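MIX1 (Leishmania major, PDB 3HA4) is of unknown function but forms a homodimer with a TPR-like helical fold and probably serves as a scaffold for protein-protein interactions. Local coordinates at residues His38-Leu43 / Ala55-Gln60; Val78-Ser83 / Val133-Asn138; Glu96-Val101 / Glu137-Asn142; Asn107-Arg112 / Ile128-Val133. All coordinates share one frame; numbering follows the deposited sequence.

Interaction 1 (His38-Leu43 / Ala55-Gln60); sequences HQRVVL and ALMWEQ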
loop_
_atom_site.group_PDB
_atom_site.type_symbol
_atom_site.label_atom_id
_atom_site.label_comp_id
_atom_site.label_asym_id
_atom_site.label_seq_id
_atom_site.Cartn_x
_atom_site.Cartn_y
_atom_site.Cartn_z
ATOM N N HIS A 38 -2.893 -4.772 -7.716
ATOM C CA HIS A 38 -2.755 -3.964 -6.552
ATOM C C HIS A 38 -4.113 -3.527 -6.065
ATOM O O HIS A 38 -4.385 -3.547 -4.914
ATOM C CB HIS A 38 -1.869 -2.779 -6.842
ATOM C CG HIS A 38 -1.843 -1.773 -5.748
ATOM N ND1 HIS A 38 -2.780 -0.783 -5.634
ATOM C CD2 HIS A 38 -0.999 -1.604 -4.715
ATOM C CE1 HIS A 38 -2.514 -0.049 -4.580
ATOM N NE2 HIS A 38 -1.438 -0.525 -4.007
ATOM N N GLN A 39 -4.968 -3.147 -6.975
ATOM C CA GLN A 39 -6.340 -2.767 -6.668
ATOM C C GLN A 39 -7.160 -3.914 -6.045
ATOM O O GLN A 39 -7.970 -3.693 -5.141
ATOM C CB GLN A 39 -7.024 -2.205 -7.910
ATOM C CG GLN A 39 -8.441 -1.716 -7.691
ATOM C CD GLN A 39 -9.083 -1.240 -8.987
ATOM O OE1 GLN A 39 -9.502 -0.090 -9.106
ATOM N NE2 GLN A 39 -9.138 -2.125 -9.974
ATOM N N ARG A 40 -6.912 -5.130 -6.469
ATOM C CA ARG A 40 -7.605 -6.267 -5.943
ATOM C C ARG A 40 -7.160 -6.609 -4.554
ATOM O O ARG A 40 -7.913 -7.037 -3.732
ATOM C CB ARG A 40 -7.367 -7.435 -6.853
ATOM C CG ARG A 40 -8.459 -7.657 -7.768
ATOM C CD ARG A 40 -8.145 -8.496 -8.926
ATOM N NE ARG A 40 -9.139 -8.234 -9.939
ATOM C CZ ARG A 40 -9.344 -8.966 -11.019
ATOM N NH1 ARG A 40 -8.614 -10.026 -11.250
ATOM N NH2 ARG A 40 -10.280 -8.637 -11.865
ATOM N N VAL A 41 -5.898 -6.398 -4.305
ATOM C CA VAL A 41 -5.305 -6.707 -3.033
ATOM C C VAL A 41 -5.694 -5.686 -1.993
ATOM O O VAL A 41 -5.805 -5.982 -0.843
ATOM C CB VAL A 41 -3.790 -6.773 -3.151
ATOM C CG1 VAL A 41 -3.151 -6.716 -1.827
ATOM C CG2 VAL A 41 -3.378 -7.992 -3.863
ATOM N N VAL A 42 -5.929 -4.475 -2.438
ATOM C CA VAL A 42 -6.288 -3.404 -1.559
ATOM C C VAL A 42 -7.717 -3.453 -1.065
ATOM O O VAL A 42 -8.027 -2.851 -0.086
ATOM C CB VAL A 42 -6.007 -2.070 -2.187
ATOM C CG1 VAL A 42 -6.627 -1.033 -1.427
ATOM C CG2 VAL A 42 -4.589 -1.832 -2.257
ATOM N N LEU A 43 -8.548 -4.182 -1.760
ATOM C CA LEU A 43 -9.923 -4.381 -1.425
ATOM C C LEU A 43 -10.026 -5.305 -0.252
ATOM O O LEU A 43 -10.989 -5.312 0.440
ATOM C CB LEU A 43 -10.585 -5.052 -2.596
ATOM C CG LEU A 43 -11.766 -4.611 -3.424
ATOM C CD1 LEU A 43 -12.083 -3.190 -3.411
ATOM C CD2 LEU A 43 -11.510 -5.078 -4.763
ATOM N N ALA A 55 -4.168 -16.470 -2.033
ATOM C CA ALA A 55 -3.078 -17.362 -2.395
ATOM C C ALA A 55 -2.695 -17.165 -3.855
ATOM O O ALA A 55 -1.523 -17.033 -4.191
ATOM C CB ALA A 55 -3.476 -18.818 -2.144
ATOM N N LEU A 56 -3.704 -17.146 -4.716
ATOM C CA LEU A 56 -3.502 -17.003 -6.154
ATOM C C LEU A 56 -2.956 -15.615 -6.472
ATOM O O LEU A 56 -2.047 -15.458 -7.297
ATOM C CB LEU A 56 -4.822 -17.254 -6.885
ATOM C CG LEU A 56 -5.006 -17.213 -8.415
ATOM C CD1 LEU A 56 -5.862 -16.026 -8.838
ATOM C CD2 LEU A 56 -3.696 -17.278 -9.215
ATOM N N MET A 57 -3.512 -14.609 -5.803
ATOM C CA MET A 57 -3.072 -13.247 -5.999
ATOM C C MET A 57 -1.630 -13.081 -5.512
ATOM O O MET A 57 -0.849 -12.391 -6.152
ATOM C CB MET A 57 -4.020 -12.259 -5.325
ATOM C CG MET A 57 -5.175 -11.856 -6.223
ATOM S SD MET A 57 -6.167 -10.520 -5.532
ATOM C CE MET A 57 -6.895 -11.336 -4.111
ATOM N N TRP A 58 -1.288 -13.735 -4.400
ATOM C CA TRP A 58 0.060 -13.703 -3.860
ATOM C C TRP A 58 1.008 -14.403 -4.821
ATOM O O TRP A 58 2.085 -13.889 -5.147
ATOM C CB TRP A 58 0.122 -14.371 -2.477
ATOM C CG TRP A 58 1.545 -14.540 -1.998
ATOM C CD1 TRP A 58 2.126 -15.674 -1.496
ATOM C CD2 TRP A 58 2.573 -13.545 -2.028
ATOM N NE1 TRP A 58 3.447 -15.438 -1.193
ATOM C CE2 TRP A 58 3.746 -14.139 -1.512
ATOM C CE3 TRP A 58 2.613 -12.207 -2.432
ATOM C CZ2 TRP A 58 4.939 -13.439 -1.386
ATOM C CZ3 TRP A 58 3.811 -11.511 -2.314
ATOM C CH2 TRP A 58 4.953 -12.130 -1.798
ATOM N N GLU A 59 0.582 -15.576 -5.275
ATOM C CA GLU A 59 1.310 -16.365 -6.266
ATOM C C GLU A 59 1.538 -15.588 -7.546
ATOM O O GLU A 59 2.607 -15.655 -8.142
ATOM C CB GLU A 59 0.546 -17.650 -6.575
ATOM C CG GLU A 59 1.407 -18.680 -7.257
ATOM C CD GLU A 59 2.745 -18.817 -6.568
ATOM O OE1 GLU A 59 3.782 -18.593 -7.243
ATOM O OE2 GLU A 59 2.746 -19.119 -5.345
ATOM N N GLN A 60 0.534 -14.826 -7.962
ATOM C CA GLN A 60 0.709 -13.965 -9.122
ATOM C C GLN A 60 1.771 -12.901 -8.896
ATOM O O GLN A 60 2.498 -12.555 -9.831
ATOM C CB GLN A 60 -0.612 -13.330 -9.568
ATOM C CG GLN A 60 -1.641 -14.355 -10.010
ATOM C CD GLN A 60 -3.019 -13.765 -10.240
ATOM O OE1 GLN A 60 -3.448 -12.866 -9.529
ATOM N NE2 GLN A 60 -3.718 -14.276 -11.243
HETATM O O HOH W 1 -6.094 -11.386 -9.829
#
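Helix 34-42 and helix 54-64 belong to the all-helical, TPR-like fold of MIX1, and here they meet through one methionine: Met57 reaches from the second helix to Arg40 and Val41 on the first. The backbones come closest at Val41 and Met57, whose CA atoms lie 7.5 Å apart. Met57 SD does the touching, 3.6 Å from Arg40 CB and 4.1 Å from Val41 CG2. The Met57 chain runs out extended through chi2 (-172°) and then bends at chi3 (-67°), which turns CE aside and leaves the sulfur as the foremost atom. Val41 offers the branch that lies beside its own backbone N, and the two side chains run antiparallel alongside one another. No direct hydrogen bond joins the two segments. Leu37 and Leu44 also pack on Met57, while Val41 and Trp58 both lie against Leu75 of helix 70-81, so the apolar side of the contact continues into the helical core. The polar link runs through a single water. The water oxygen lies at the guanidinium edge, in its plane, accepting from Arg40 NH1 at 3.2 Å and donating to Gln60 OE1 at 3.0 Å.

Interaction 2 (Val78-Ser83 / Val133-Asn138); sequences VLKYSS and VDDLEN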
loop_
_atom_site.group_PDB
_atom_site.type_symbol
_atom_site.label_atom_id
_atom_site.label_comp_id
_atom_site.label_asym_id
_atom_site.label_seq_id
_atom_site.Cartn_x
_atom_site.Cartn_y
_atom_site.Cartn_z
ATOM N N VAL A 78 -2.682 -7.027 5.525
ATOM C CA VAL A 78 -3.660 -8.119 5.572
ATOM C C VAL A 78 -3.278 -9.164 6.629
ATOM O O VAL A 78 -4.096 -9.525 7.464
ATOM C CB VAL A 78 -3.923 -8.773 4.185
ATOM C CG1 VAL A 78 -4.845 -9.972 4.317
ATOM C CG2 VAL A 78 -4.527 -7.763 3.226
ATOM N N LEU A 79 -2.033 -9.630 6.614
ATOM C CA LEU A 79 -1.577 -10.584 7.631
ATOM C C LEU A 79 -1.579 -9.985 9.050
ATOM O O LEU A 79 -1.956 -10.648 10.015
ATOM C CB LEU A 79 -0.195 -11.122 7.284
ATOM C CG LEU A 79 -0.110 -11.773 5.913
ATOM C CD1 LEU A 79 1.327 -12.178 5.582
ATOM C CD2 LEU A 79 -1.044 -12.962 5.888
ATOM N N LYS A 80 -1.155 -8.733 9.169
ATOM C CA LYS A 80 -1.180 -8.008 10.440
ATOM C C LYS A 80 -2.576 -7.917 11.072
ATOM O O LYS A 80 -2.802 -8.360 12.201
ATOM C CB LYS A 80 -0.665 -6.594 10.205
ATOM C CG LYS A 80 -0.088 -5.881 11.415
ATOM C CD LYS A 80 0.809 -4.731 10.942
ATOM C CE LYS A 80 1.143 -3.778 12.056
ATOM N NZ LYS A 80 1.942 -2.638 11.529
ATOM N N TYR A 81 -3.514 -7.343 10.334
ATOM C CA TYR A 81 -4.790 -6.950 10.923
ATOM C C TYR A 81 -5.945 -7.933 10.759
ATOM O O TYR A 81 -6.978 -7.771 11.397
ATOM C CB TYR A 81 -5.191 -5.559 10.436
ATOM C CG TYR A 81 -4.158 -4.528 10.797
ATOM C CD1 TYR A 81 -3.834 -4.290 12.124
ATOM C CD2 TYR A 81 -3.482 -3.817 9.815
ATOM C CE1 TYR A 81 -2.885 -3.358 12.468
ATOM C CE2 TYR A 81 -2.524 -2.877 10.146
ATOM C CZ TYR A 81 -2.234 -2.653 11.477
ATOM O OH TYR A 81 -1.290 -1.727 11.824
ATOM N N SER A 82 -5.782 -8.947 9.918
ATOM C CA SER A 82 -6.823 -9.958 9.800
ATOM C C SER A 82 -6.716 -10.881 11.002
ATOM O O SER A 82 -5.665 -10.969 11.635
ATOM C CB SER A 82 -6.712 -10.756 8.492
ATOM O OG SER A 82 -7.073 -9.975 7.359
ATOM N N SER A 83 -7.812 -11.564 11.308
ATOM C CA SER A 83 -7.878 -12.473 12.438
ATOM C C SER A 83 -7.340 -13.832 12.024
ATOM O O SER A 83 -7.371 -14.187 10.840
ATOM C CB SER A 83 -9.338 -12.636 12.883
ATOM O OG SER A 83 -9.946 -13.717 12.183
ATOM N N VAL A 133 9.106 -5.519 7.362
ATOM C CA VAL A 133 9.931 -6.683 7.640
ATOM C C VAL A 133 9.869 -7.053 9.123
ATOM O O VAL A 133 9.650 -8.220 9.469
ATOM C CB VAL A 133 11.388 -6.453 7.189
ATOM C CG1 VAL A 133 12.311 -7.511 7.775
ATOM C CG2 VAL A 133 11.469 -6.479 5.678
ATOM N N ASP A 134 10.041 -6.051 9.986
ATOM C CA ASP A 134 9.882 -6.217 11.437
ATOM C C ASP A 134 8.528 -6.811 11.760
ATOM O O ASP A 134 8.428 -7.771 12.531
ATOM C CB ASP A 134 9.989 -4.871 12.173
ATOM C CG ASP A 134 11.409 -4.447 12.427
ATOM O OD1 ASP A 134 12.355 -5.176 12.043
ATOM O OD2 ASP A 134 11.575 -3.366 13.027
ATOM N N ASP A 135 7.485 -6.205 11.200
ATOM C CA ASP A 135 6.130 -6.673 11.431
ATOM C C ASP A 135 6.048 -8.159 11.118
ATOM O O ASP A 135 5.575 -8.952 11.936
ATOM C CB ASP A 135 5.132 -5.873 10.595
ATOM C CG ASP A 135 4.846 -4.515 11.190
ATOM O OD1 ASP A 135 5.093 -4.356 12.401
ATOM O OD2 ASP A 135 4.377 -3.613 10.465
ATOM N N LEU A 136 6.546 -8.539 9.946
ATOM C CA LEU A 136 6.501 -9.935 9.548
ATOM C C LEU A 136 7.305 -10.777 10.518
ATOM O O LEU A 136 6.797 -11.748 11.071
ATOM C CB LEU A 136 6.988 -10.101 8.110
ATOM C CG LEU A 136 6.036 -9.460 7.094
ATOM C CD1 LEU A 136 6.680 -9.261 5.703
ATOM C CD2 LEU A 136 4.741 -10.298 7.020
ATOM N N GLU A 137 8.543 -10.420 10.732
ATOM C CA GLU A 137 9.371 -11.118 11.679
ATOM C C GLU A 137 8.710 -11.299 13.049
ATOM O O GLU A 137 8.844 -12.320 13.662
ATOM C CB GLU A 137 10.717 -10.417 11.799
ATOM C CG GLU A 137 11.615 -10.485 10.596
ATOM C CD GLU A 137 12.332 -11.760 10.515
ATOM O OE1 GLU A 137 12.030 -12.610 11.313
ATOM O OE2 GLU A 137 13.174 -11.940 9.657
ATOM N N ASN A 138 7.970 -10.298 13.494
ATOM C CA ASN A 138 7.333 -10.345 14.811
ATOM C C ASN A 138 6.045 -11.170 14.852
ATOM O O ASN A 138 5.443 -11.368 15.906
ATOM C CB ASN A 138 7.097 -8.926 15.341
ATOM C CG ASN A 138 8.315 -8.371 16.057
ATOM O OD1 ASN A 138 8.964 -9.080 16.821
ATOM N ND2 ASN A 138 8.631 -7.105 15.812
#
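Lys80 and Asp135 cross at a slant between helix 70-81 and helix 123-137, and their charged ends form a salt bridge with Lys80 NZ 2.8 Å from Asp135 OD2. The lysine leaves its helix with CG anti to the backbone N (chi1 -156°) and stays extended to the ammonium group, so its length spans backbones whose nearest CA atoms, those of Lys80 and Asp135, are 7.5 Å apart. The approach to the carboxylate is out of plane: NZ lies above it, 51° from the plane as seen from OD2. Asp135 OD1 stands farther off, 3.7 Å from Lys80 NZ, which makes the bridge one-sided. On the way out, Lys80 CG rests over the centre of the Tyr81 ring, 3.8 Å above its plane.

Beside this pair, Leu79 and Leu136 meet with their branches inclined to each other, through one methyl group each, with Leu79 CD1 4.2 Å from Leu136 CD2. Both leucines are buried; Leu87 and Met139 pack on Leu79, and Leu105 on Leu136. The second subunit borders the charged side: its Gln39 packs on Asp135 and accepts a weak hydrogen bond from Lys80 NZ. The chemistry is thus divided between a methyl contact facing the interior and an ion pair at the dimer interface, where the nearby carboxylate would be expected to favour the charged form of the lysine.

Interaction 3 (Glu96-Val101 / Glu137-Asn142); sequences EMRKEV and ENMDLN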
loop_
_atom_site.group_PDB
_atom_site.type_symbol
_atom_site.label_atom_id
_atom_site.label_comp_id
_atom_site.label_asym_id
_atom_site.label_seq_id
_atom_site.Cartn_x
_atom_site.Cartn_y
_atom_site.Cartn_z
ATOM N N GLU A 96 3.333 -19.773 6.191
ATOM C CA GLU A 96 4.218 -19.932 5.070
ATOM C C GLU A 96 4.143 -18.776 4.115
ATOM O O GLU A 96 5.110 -18.420 3.530
ATOM C CB GLU A 96 3.955 -21.227 4.348
ATOM C CG GLU A 96 5.126 -21.766 3.560
ATOM C CD GLU A 96 6.443 -21.777 4.320
ATOM O OE1 GLU A 96 6.481 -22.247 5.474
ATOM O OE2 GLU A 96 7.443 -21.313 3.758
ATOM N N MET A 97 2.974 -18.194 3.974
ATOM C CA MET A 97 2.774 -17.018 3.164
ATOM C C MET A 97 3.505 -15.837 3.733
ATOM O O MET A 97 4.031 -15.064 3.028
ATOM C CB MET A 97 1.299 -16.692 3.048
ATOM C CG MET A 97 1.005 -15.597 2.097
ATOM S SD MET A 97 -0.632 -15.037 2.094
ATOM C CE MET A 97 -0.424 -13.527 1.279
ATOM N N ARG A 98 3.498 -15.735 5.038
ATOM C CA ARG A 98 4.177 -14.740 5.797
ATOM C C ARG A 98 5.646 -14.741 5.498
ATOM O O ARG A 98 6.261 -13.722 5.316
ATOM C CB ARG A 98 3.954 -15.105 7.241
ATOM C CG ARG A 98 4.415 -14.165 8.270
ATOM C CD ARG A 98 4.703 -14.888 9.531
ATOM N NE ARG A 98 6.054 -14.593 9.917
ATOM C CZ ARG A 98 6.983 -15.476 10.184
ATOM N NH1 ARG A 98 6.714 -16.739 10.166
ATOM N NH2 ARG A 98 8.185 -15.064 10.494
ATOM N N LYS A 99 6.195 -15.932 5.441
ATOM C CA LYS A 99 7.580 -16.154 5.190
ATOM C C LYS A 99 7.971 -15.815 3.802
ATOM O O LYS A 99 9.062 -15.413 3.580
ATOM C CB LYS A 99 7.917 -17.594 5.464
ATOM C CG LYS A 99 8.077 -17.859 6.893
ATOM C CD LYS A 99 8.448 -19.261 7.158
ATOM C CE LYS A 99 8.328 -19.569 8.610
ATOM N NZ LYS A 99 8.821 -20.898 8.964
ATOM N N GLU A 100 7.060 -15.990 2.866
ATOM C CA GLU A 100 7.314 -15.638 1.476
ATOM C C GLU A 100 7.228 -14.144 1.236
ATOM O O GLU A 100 8.059 -13.583 0.532
ATOM C CB GLU A 100 6.345 -16.377 0.563
ATOM C CG GLU A 100 6.496 -17.873 0.638
ATOM C CD GLU A 100 5.406 -18.603 -0.107
ATOM O OE1 GLU A 100 4.355 -17.989 -0.393
ATOM O OE2 GLU A 100 5.611 -19.796 -0.404
ATOM N N VAL A 101 6.225 -13.499 1.821
ATOM C CA VAL A 101 6.117 -12.046 1.731
ATOM C C VAL A 101 7.356 -11.405 2.356
ATOM O O VAL A 101 7.943 -10.473 1.791
ATOM C CB VAL A 101 4.849 -11.520 2.414
ATOM C CG1 VAL A 101 4.766 -10.007 2.299
ATOM C CG2 VAL A 101 3.625 -12.162 1.794
ATOM N N GLU A 137 8.543 -10.420 10.732
ATOM C CA GLU A 137 9.371 -11.118 11.679
ATOM C C GLU A 137 8.710 -11.299 13.049
ATOM O O GLU A 137 8.844 -12.320 13.662
ATOM C CB GLU A 137 10.717 -10.417 11.799
ATOM C CG GLU A 137 11.615 -10.485 10.596
ATOM C CD GLU A 137 12.332 -11.760 10.515
ATOM O OE1 GLU A 137 12.030 -12.610 11.313
ATOM O OE2 GLU A 137 13.174 -11.940 9.657
ATOM N N ASN A 138 7.970 -10.298 13.494
ATOM C CA ASN A 138 7.333 -10.345 14.811
ATOM C C ASN A 138 6.045 -11.170 14.852
ATOM O O ASN A 138 5.443 -11.368 15.906
ATOM C CB ASN A 138 7.097 -8.926 15.341
ATOM C CG ASN A 138 8.315 -8.371 16.057
ATOM O OD1 ASN A 138 8.964 -9.080 16.821
ATOM N ND2 ASN A 138 8.631 -7.105 15.812
ATOM N N MET A 139 5.660 -11.678 13.694
ATOM C CA MET A 139 4.369 -12.303 13.513
ATOM C C MET A 139 4.520 -13.817 13.542
ATOM O O MET A 139 5.471 -14.362 12.974
ATOM C CB MET A 139 3.819 -11.859 12.156
ATOM C CG MET A 139 2.331 -11.874 11.996
ATOM S SD MET A 139 1.878 -11.249 10.359
ATOM C CE MET A 139 2.314 -9.508 10.498
ATOM N N ASP A 140 3.596 -14.487 14.228
ATOM C CA ASP A 140 3.421 -15.936 14.096
ATOM C C ASP A 140 1.941 -16.251 13.848
ATOM O O ASP A 140 1.071 -15.911 14.653
ATOM C CB ASP A 140 3.952 -16.699 15.314
ATOM C CG ASP A 140 3.993 -18.213 15.093
ATOM O OD1 ASP A 140 3.377 -18.707 14.124
ATOM O OD2 ASP A 140 4.649 -18.914 15.891
ATOM N N LEU A 141 1.676 -16.889 12.712
ATOM C CA LEU A 141 0.322 -17.092 12.226
ATOM C C LEU A 141 -0.055 -18.570 12.244
ATOM O O LEU A 141 -1.056 -18.978 11.646
ATOM C CB LEU A 141 0.191 -16.530 10.809
ATOM C CG LEU A 141 0.590 -15.060 10.666
ATOM C CD1 LEU A 141 0.679 -14.658 9.205
ATOM C CD2 LEU A 141 -0.377 -14.155 11.418
ATOM N N ASN A 142 0.758 -19.376 12.918
ATOM C CA ASN A 142 0.388 -20.760 13.160
ATOM C C ASN A 142 -0.750 -20.794 14.175
ATOM O O ASN A 142 -0.824 -19.939 15.063
ATOM C CB ASN A 142 1.590 -21.573 13.649
ATOM C CG ASN A 142 2.621 -21.819 12.547
ATOM O OD1 ASN A 142 2.339 -22.477 11.539
ATOM N ND2 ASN A 142 3.831 -21.298 12.746
#
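The Arg98 guanidinium carries Met139 O over one face, 3.1 Å above the plane and displaced toward the rim, while Glu137 O approaches obliquely. This joins helix 94-109 of the TPR-like helical fold to the irregular chain that follows helix 123-137. Although Arg98 NE is only 3.1 Å from Met139 O, the angle is too poor for a hydrogen bond, as expected when the oxygen stands above the plane. Two of the nitrogens have partners elsewhere: Arg98 NE donates to Leu136 O, at the end of helix 123-137, and Arg98 NH1 makes a salt bridge with Asp95. Two directed bonds therefore fix the rotation of the group beneath the Met139 carbonyl. Glu137 OE1 lies 4.6 Å from Arg98 NH2, a separation at which some electrostatic attraction is likely, though the charged atoms are not in contact.

The aliphatic part of Arg98 is covered too. With chi1 at -173°, CG continues away from the backbone N, and the chain runs obliquely by Leu141 before bending at chi3 (125°). Leu141 CD1 touches Arg98 CB at 3.8 Å, and Met139 CB lies 4.1 Å from Arg98 CD. Past this point the loop is shaped by an Asx turn. Asp140 OD1 accepts from Asn142 N at 3.0 Å, in a nearly straight bond that comes to the anti side of the carboxylate, tilted 31° out of its plane.

Interaction 4 (Asn107-Arg112 / Ile128-Val133); sequences NVKYGR and IISMAV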
loop_
_atom_site.group_PDB
_atom_site.type_symbol
_atom_site.label_atom_id
_atom_site.label_comp_id
_atom_site.label_asym_id
_atom_site.label_seq_id
_atom_site.Cartn_x
_atom_site.Cartn_y
_atom_site.Cartn_z
ATOM N N ASN A 107 14.330 -9.386 -0.386
ATOM C CA ASN A 107 15.002 -9.347 -1.691
ATOM C C ASN A 107 15.027 -7.928 -2.231
ATOM O O ASN A 107 16.024 -7.499 -2.796
ATOM C CB ASN A 107 14.336 -10.271 -2.737
ATOM C CG ASN A 107 14.609 -11.760 -2.492
ATOM O OD1 ASN A 107 15.591 -12.133 -1.852
ATOM N ND2 ASN A 107 13.718 -12.613 -3.000
ATOM N N VAL A 108 13.933 -7.195 -2.065
ATOM C CA VAL A 108 13.880 -5.819 -2.565
ATOM C C VAL A 108 14.812 -4.902 -1.770
ATOM O O VAL A 108 15.530 -4.079 -2.332
ATOM C CB VAL A 108 12.455 -5.246 -2.490
ATOM C CG1 VAL A 108 12.466 -3.758 -2.791
ATOM C CG2 VAL A 108 11.519 -6.003 -3.449
ATOM N N LYS A 109 14.790 -5.064 -0.454
ATOM C CA LYS A 109 15.567 -4.234 0.446
ATOM C C LYS A 109 17.068 -4.381 0.188
ATOM O O LYS A 109 17.811 -3.412 0.262
ATOM C CB LYS A 109 15.223 -4.571 1.908
ATOM C CG LYS A 109 16.243 -4.061 2.919
ATOM C CD LYS A 109 15.706 -4.037 4.347
ATOM C CE LYS A 109 16.778 -3.520 5.299
ATOM N NZ LYS A 109 16.376 -3.597 6.722
ATOM N N TYR A 110 17.503 -5.595 -0.127
ATOM C CA TYR A 110 18.922 -5.859 -0.315
ATOM C C TYR A 110 19.290 -5.921 -1.788
ATOM O O TYR A 110 20.384 -6.346 -2.152
ATOM C CB TYR A 110 19.332 -7.127 0.437
ATOM C CG TYR A 110 19.252 -6.911 1.928
ATOM C CD1 TYR A 110 20.215 -6.153 2.590
ATOM C CD2 TYR A 110 18.187 -7.404 2.666
ATOM C CE1 TYR A 110 20.139 -5.927 3.943
ATOM C CE2 TYR A 110 18.093 -7.179 4.020
ATOM C CZ TYR A 110 19.079 -6.447 4.657
ATOM O OH TYR A 110 19.007 -6.220 6.008
ATOM N N GLY A 111 18.399 -5.510 -2.652
ATOM C CA GLY A 111 18.700 -5.421 -4.052
ATOM C C GLY A 111 18.970 -6.716 -4.753
ATOM O O GLY A 111 19.608 -6.739 -5.749
ATOM N N ARG A 112 18.460 -7.792 -4.214
ATOM C CA ARG A 112 18.539 -9.099 -4.806
ATOM C C ARG A 112 17.673 -9.179 -6.037
ATOM O O ARG A 112 17.771 -10.056 -6.850
ATOM C CB ARG A 112 18.112 -10.127 -3.798
ATOM C CG ARG A 112 19.213 -10.558 -2.950
ATOM C CD ARG A 112 18.839 -11.627 -2.040
ATOM N NE ARG A 112 19.423 -11.363 -0.762
ATOM C CZ ARG A 112 18.762 -11.125 0.336
ATOM N NH1 ARG A 112 17.490 -11.179 0.340
ATOM N NH2 ARG A 112 19.395 -10.885 1.436
ATOM N N ILE A 128 10.299 1.915 5.118
ATOM C CA ILE A 128 8.960 1.401 5.222
ATOM C C ILE A 128 8.913 -0.107 5.051
ATOM O O ILE A 128 8.087 -0.754 5.627
ATOM C CB ILE A 128 8.047 2.136 4.242
ATOM C CG1 ILE A 128 6.665 2.272 4.809
ATOM C CG2 ILE A 128 7.974 1.468 2.942
ATOM C CD1 ILE A 128 5.725 2.832 3.881
ATOM N N ILE A 129 9.841 -0.626 4.272
ATOM C CA ILE A 129 10.061 -2.019 4.056
ATOM C C ILE A 129 10.708 -2.660 5.241
ATOM O O ILE A 129 10.440 -3.769 5.554
ATOM C CB ILE A 129 10.951 -2.215 2.831
ATOM C CG1 ILE A 129 10.219 -1.795 1.580
ATOM C CG2 ILE A 129 11.395 -3.620 2.686
ATOM C CD1 ILE A 129 11.011 -1.897 0.407
ATOM N N SER A 130 11.569 -1.949 5.920
ATOM C CA SER A 130 12.150 -2.460 7.117
ATOM C C SER A 130 11.137 -2.579 8.221
ATOM O O SER A 130 11.193 -3.463 9.006
ATOM C CB SER A 130 13.250 -1.536 7.558
ATOM O OG SER A 130 14.321 -1.635 6.713
ATOM N N MET A 131 10.207 -1.658 8.256
ATOM C CA MET A 131 9.139 -1.670 9.193
ATOM C C MET A 131 8.213 -2.810 8.913
ATOM O O MET A 131 7.808 -3.460 9.801
ATOM C CB MET A 131 8.417 -0.347 9.141
ATOM C CG MET A 131 7.226 -0.271 10.016
ATOM S SD MET A 131 6.760 1.384 10.293
ATOM C CE MET A 131 8.155 2.168 9.605
ATOM N N ALA A 132 7.911 -3.064 7.659
ATOM C CA ALA A 132 7.072 -4.203 7.311
ATOM C C ALA A 132 7.799 -5.511 7.611
ATOM O O ALA A 132 7.188 -6.488 8.058
ATOM C CB ALA A 132 6.659 -4.138 5.847
ATOM N N VAL A 133 9.106 -5.519 7.362
ATOM C CA VAL A 133 9.931 -6.683 7.640
ATOM C C VAL A 133 9.869 -7.053 9.123
ATOM O O VAL A 133 9.650 -8.220 9.469
ATOM C CB VAL A 133 11.388 -6.453 7.189
ATOM C CG1 VAL A 133 12.311 -7.511 7.775
ATOM C CG2 VAL A 133 11.469 -6.479 5.678
#
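Lys109 and Ile129 mark the closest approach of the backbones, with CA atoms 6.9 Å apart, where the last turn of helix 94-109 passes helix 123-137. The first helix ends in a Schellman motif: Arg112 N bonds to Asn107 O and Gly111 N to Val108 O, with Gly111 as the C' residue at positive phi (66°). The same turn carries a side-chain bond, from Arg112 NH1 to Asn107 OD1 at 3.1 Å, in which the amide oxygen lies at the guanidinium edge, close to its plane. Segment 128-133 stays helical throughout.

Across the contact, Ile129 uses two branches. Its CD1 meets Val108 CG1 at 4.0 Å, the two side chains crossing at about a right angle, while its CG2 lies 4.0 Å from Lys109 CB. Lys109 then reaches, fully extended from a chi1 of 163°, across the line of the neighbouring helix until Lys109 NZ donates to Ser130 OG at 2.8 Å. That hydroxyl is also bonded to Glu126 O one turn earlier, so the serine joins the ammonium group to a helix carbonyl.

The apolar half continues inward through Leu105, which packs on Ile129 and Ala132, and Trp69 also touches Ile129. Leu73 of helix 70-81 covers Ile128 and Ala132, while Leu70 and Pro35 of the second subunit reach Ile128 and Met131, placing helix 123-137 between its own bundle and the dimer partner.

Overall arrangement
Interaction 1 is mainly buried, round Met57 and Val41, with an exposed arginine at its edge; interactions 2, 3 and 4 are partly buried. Interactions 2 and 4 both use helix 123-137, one near its end and one farther back, with centres about 14 Å apart, and each pairs an apolar contact with a lysine: an ion pair in the former, a neutral hydroxyl in the latter. Interaction 3 lies closest to interaction 2, about 7 Å between centres, and adds the chain beyond that helix. Helix 94-109 serves interactions 3 and 4. Trp58 NE1 and Glu100 OE1, 2.8 Å apart, connect interactions 1 and 3. The second subunit touches segments of every interaction but 3.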